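Local structure of putative cellulase CEL6 (Mycobacterium tuberculosis, 1UP3) at residues V117-A125 with R136-V144. The protein probably hydrolyses internal beta-1,4-glycosidic bonds of cellulose as a family 6 endoglucanase. Numbering follows the deposited sequence.
Sequences VEPDALAMA and RFDLVRYAV. With BGC (beta-D-glucopyranose), chain B.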
loop_
_atom_site.group_PDB
_atom_site.type_symbol
_atom_site.label_atom_id
_atom_site.label_comp_id
_atom_site.label_asym_id
_atom_site.label_seq_id
_atom_site.Cartn_x
_atom_site.Cartn_y
_atom_site.Cartn_z
ATOM N N VAL A 117 1.449 -6.285 1.123
ATOM C CA VAL A 117 2.037 -7.195 0.132
ATOM C C VAL A 117 1.360 -6.989 -1.236
ATOM O O VAL A 117 0.196 -7.355 -1.454
ATOM C CB VAL A 117 1.876 -8.667 0.532
ATOM C CG1 VAL A 117 2.527 -9.603 -0.485
ATOM C CG2 VAL A 117 2.430 -8.927 1.901
ATOM N N GLU A 118 2.138 -6.410 -2.143
ATOM C CA GLU A 118 1.841 -6.335 -3.574
ATOM C C GLU A 118 0.490 -5.742 -3.955
ATOM O O GLU A 118 -0.394 -6.425 -4.463
ATOM C CB GLU A 118 2.053 -7.699 -4.214
ATOM C CG GLU A 118 3.492 -8.181 -4.103
ATOM C CD GLU A 118 4.505 -7.308 -4.829
ATOM O OE1 GLU A 118 4.169 -6.542 -5.781
ATOM O OE2 GLU A 118 5.706 -7.409 -4.454
ATOM N N PRO A 119 0.381 -4.436 -3.793
ATOM C CA PRO A 119 -0.803 -3.712 -4.327
ATOM C C PRO A 119 -1.094 -4.149 -5.765
ATOM O O PRO A 119 -0.178 -4.171 -6.577
ATOM C CB PRO A 119 -0.345 -2.246 -4.314
ATOM C CG PRO A 119 0.548 -2.184 -3.101
ATOM C CD PRO A 119 1.315 -3.509 -3.144
ATOM N N ASP A 120 -2.339 -4.509 -6.019
ATOM C CA ASP A 120 -2.893 -4.841 -7.352
ATOM C C ASP A 120 -2.583 -6.235 -7.822
ATOM O O ASP A 120 -3.192 -6.667 -8.788
ATOM C CB ASP A 120 -2.449 -3.894 -8.473
ATOM C CG ASP A 120 -2.675 -2.430 -8.182
ATOM O OD1 ASP A 120 -3.584 -2.079 -7.393
ATOM O OD2 ASP A 120 -1.962 -1.562 -8.762
ATOM N N ALA A 121 -1.674 -6.967 -7.174
ATOM C CA ALA A 121 -1.201 -8.212 -7.808
ATOM C C ALA A 121 -2.319 -9.237 -7.963
ATOM O O ALA A 121 -2.511 -9.816 -9.046
ATOM C CB ALA A 121 -0.025 -8.799 -7.067
ATOM N N LEU A 122 -3.046 -9.500 -6.899
ATOM C CA LEU A 122 -4.139 -10.490 -6.967
ATOM C C LEU A 122 -5.290 -9.964 -7.831
ATOM O O LEU A 122 -5.888 -10.730 -8.588
ATOM C CB LEU A 122 -4.675 -10.863 -5.599
ATOM C CG LEU A 122 -3.697 -11.577 -4.648
ATOM C CD1 LEU A 122 -4.406 -11.969 -3.364
ATOM C CD2 LEU A 122 -3.104 -12.795 -5.298
ATOM N N ALA A 123 -5.579 -8.673 -7.728
ATOM C CA ALA A 123 -6.754 -8.100 -8.435
ATOM C C ALA A 123 -6.522 -8.021 -9.927
ATOM O O ALA A 123 -7.477 -8.178 -10.698
ATOM C CB ALA A 123 -7.106 -6.723 -7.881
ATOM N N MET A 124 -5.269 -7.785 -10.338
ATOM C CA MET A 124 -4.914 -7.580 -11.747
ATOM C C MET A 124 -4.455 -8.874 -12.432
ATOM O O MET A 124 -4.163 -8.867 -13.620
ATOM C CB MET A 124 -3.848 -6.489 -11.899
ATOM C CG MET A 124 -3.921 -5.772 -13.246
ATOM S SD MET A 124 -2.540 -4.646 -13.478
ATOM C CE MET A 124 -2.967 -3.502 -12.339
ATOM N N ALA A 125 -4.453 -9.978 -11.703
ATOM C CA ALA A 125 -3.836 -11.219 -12.182
ATOM C C ALA A 125 -4.481 -11.756 -13.453
ATOM O O ALA A 125 -3.837 -12.494 -14.167
ATOM C CB ALA A 125 -3.821 -12.250 -11.105
ATOM N N ARG A 136 2.010 -16.266 -10.137
ATOM C CA ARG A 136 1.856 -15.046 -9.321
ATOM C C ARG A 136 1.245 -15.404 -7.964
ATOM O O ARG A 136 1.696 -14.903 -6.932
ATOM C CB ARG A 136 0.984 -14.009 -10.053
ATOM C CG ARG A 136 0.621 -12.787 -9.196
ATOM C CD ARG A 136 0.054 -11.661 -9.941
ATOM N NE ARG A 136 1.006 -10.955 -10.760
ATOM C CZ ARG A 136 0.725 -9.826 -11.383
ATOM N NH1 ARG A 136 -0.493 -9.283 -11.237
ATOM N NH2 ARG A 136 1.588 -9.239 -12.158
ATOM N N PHE A 137 0.225 -16.254 -7.968
ATOM C CA PHE A 137 -0.416 -16.652 -6.710
ATOM C C PHE A 137 0.617 -17.370 -5.815
ATOM O O PHE A 137 0.683 -17.115 -4.608
ATOM C CB PHE A 137 -1.639 -17.540 -6.935
ATOM C CG PHE A 137 -2.795 -16.863 -7.656
ATOM C CD1 PHE A 137 -2.910 -15.500 -7.716
ATOM C CD2 PHE A 137 -3.761 -17.625 -8.285
ATOM C CE1 PHE A 137 -3.978 -14.901 -8.383
ATOM C CE2 PHE A 137 -4.820 -17.016 -8.945
ATOM C CZ PHE A 137 -4.918 -15.656 -8.969
ATOM N N ASP A 138 1.439 -18.238 -6.412
ATOM C CA ASP A 138 2.522 -18.893 -5.672
ATOM C C ASP A 138 3.530 -17.930 -5.064
ATOM O O ASP A 138 3.998 -18.164 -3.940
ATOM C CB ASP A 138 3.239 -19.919 -6.531
ATOM C CG ASP A 138 2.360 -21.080 -6.923
ATOM O OD1 ASP A 138 1.288 -21.300 -6.304
ATOM O OD2 ASP A 138 2.689 -21.822 -7.867
ATOM N N LEU A 139 3.843 -16.841 -5.773
ATOM C CA LEU A 139 4.762 -15.828 -5.271
ATOM C C LEU A 139 4.165 -15.027 -4.115
ATOM O O LEU A 139 4.856 -14.744 -3.141
ATOM C CB LEU A 139 5.185 -14.899 -6.417
ATOM C CG LEU A 139 6.034 -15.598 -7.476
ATOM C CD1 LEU A 139 6.282 -14.616 -8.622
ATOM C CD2 LEU A 139 7.287 -16.184 -6.967
ATOM N N VAL A 140 2.875 -14.714 -4.195
ATOM C CA VAL A 140 2.231 -14.019 -3.111
ATOM C C VAL A 140 2.153 -14.940 -1.895
ATOM O O VAL A 140 2.359 -14.496 -0.772
ATOM C CB VAL A 140 0.867 -13.436 -3.526
ATOM C CG1 VAL A 140 0.180 -12.793 -2.314
ATOM C CG2 VAL A 140 1.090 -12.399 -4.626
ATOM N N ARG A 141 1.804 -16.201 -2.114
ATOM C CA ARG A 141 1.815 -17.161 -1.017
ATOM C C ARG A 141 3.209 -17.302 -0.382
ATOM O O ARG A 141 3.337 -17.401 0.856
ATOM C CB ARG A 141 1.303 -18.531 -1.501
ATOM C CG ARG A 141 1.122 -19.506 -0.325
ATOM C CD ARG A 141 0.614 -20.909 -0.717
ATOM N NE ARG A 141 -0.098 -20.876 -1.956
ATOM C CZ ARG A 141 0.272 -21.352 -3.143
ATOM N NH1 ARG A 141 1.384 -22.073 -3.326
ATOM N NH2 ARG A 141 -0.551 -21.108 -4.173
ATOM N N TYR A 142 4.253 -17.288 -1.206
ATOM C CA TYR A 142 5.623 -17.350 -0.722
ATOM C C TYR A 142 5.927 -16.149 0.198
ATOM O O TYR A 142 6.498 -16.299 1.272
ATOM C CB TYR A 142 6.605 -17.388 -1.889
ATOM C CG TYR A 142 8.034 -17.628 -1.429
ATOM C CD1 TYR A 142 8.473 -18.890 -1.149
ATOM C CD2 TYR A 142 8.908 -16.559 -1.213
ATOM C CE1 TYR A 142 9.761 -19.129 -0.681
ATOM C CE2 TYR A 142 10.215 -16.788 -0.754
ATOM C CZ TYR A 142 10.611 -18.089 -0.468
ATOM O OH TYR A 142 11.892 -18.391 -0.004
ATOM N N ALA A 143 5.493 -14.962 -0.222
ATOM C CA ALA A 143 5.649 -13.778 0.604
ATOM C C ALA A 143 4.965 -13.928 1.955
ATOM O O ALA A 143 5.543 -13.625 2.976
ATOM C CB ALA A 143 5.138 -12.559 -0.127
ATOM N N VAL A 144 3.731 -14.402 1.980
ATOM C CA VAL A 144 3.004 -14.585 3.213
ATOM C C VAL A 144 3.745 -15.563 4.100
ATOM O O VAL A 144 3.993 -15.298 5.284
ATOM C CB VAL A 144 1.558 -15.082 2.969
ATOM C CG1 VAL A 144 0.906 -15.520 4.269
ATOM C CG2 VAL A 144 0.715 -13.990 2.303
HETATM C C2 BGC B . -4.316 0.510 -12.155
HETATM C C3 BGC B . -3.181 0.480 -11.142
HETATM C C4 BGC B . -3.580 1.220 -9.865
HETATM C C5 BGC B . -4.939 0.669 -9.381
HETATM C C6 BGC B . -5.484 1.476 -8.195
HETATM C C1 BGC B . -5.601 -0.028 -11.516
HETATM O O2 BGC B . -3.967 -0.203 -13.357
HETATM O O3 BGC B . -1.982 1.016 -11.679
HETATM O O4 BGC B . -2.607 1.077 -8.826
HETATM O O5 BGC B . -5.931 0.748 -10.391
HETATM O O6 BGC B . -6.687 0.907 -7.715
#
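Arg-136 reaches across from helix 130-147 and puts NH1 on Ala-121 O at 3.0 Å. The oxygen lies near the guanidinium plane and receives the N-H on a lone pair, in its carbonyl plane, at an N-H...O angle of 153°. Extended through CD, the chain bends at chi3 (-72°), bringing the guanidinium to Ala-121 O, while CD packs against the methyls of Ala-121 and Ala-125. NH2 bonds to Pro-79 O, a second hold on the guanidinium. The Phe-137 ring takes Leu-122 CD2 at CD1 (3.6 Å) and Ala-125 CB at CE1 (3.8 Å), both obliquely. Val-140 CG2 meets Leu-122 CD2, and Ala-143 CB meets Val-117 CG1 at 4.0 Å. Strand 113-117 ends at Val-117 in the seven-stranded parallel sheet of the distorted beta/alpha barrel of family 6; a type II turn, Glu-118 to Ala-121, leads into a weakly bonded helical turn about 121-124, and helix 130-147 runs back to strand 153-158, a beta-alpha-beta crossover. The type II turn carries Asp-120 to the glycan site, where OD2 accepts a hydrogen bond from glucose O4 (2.7 Å); Met-124 CE lies 3.6 Å from glucose O2. Further out, Asp-158 OD2 accepts Asp-120 N-H, and Glu-118 is gripped by Gly-77 N, Ile-78 N and Tyr-97 OH.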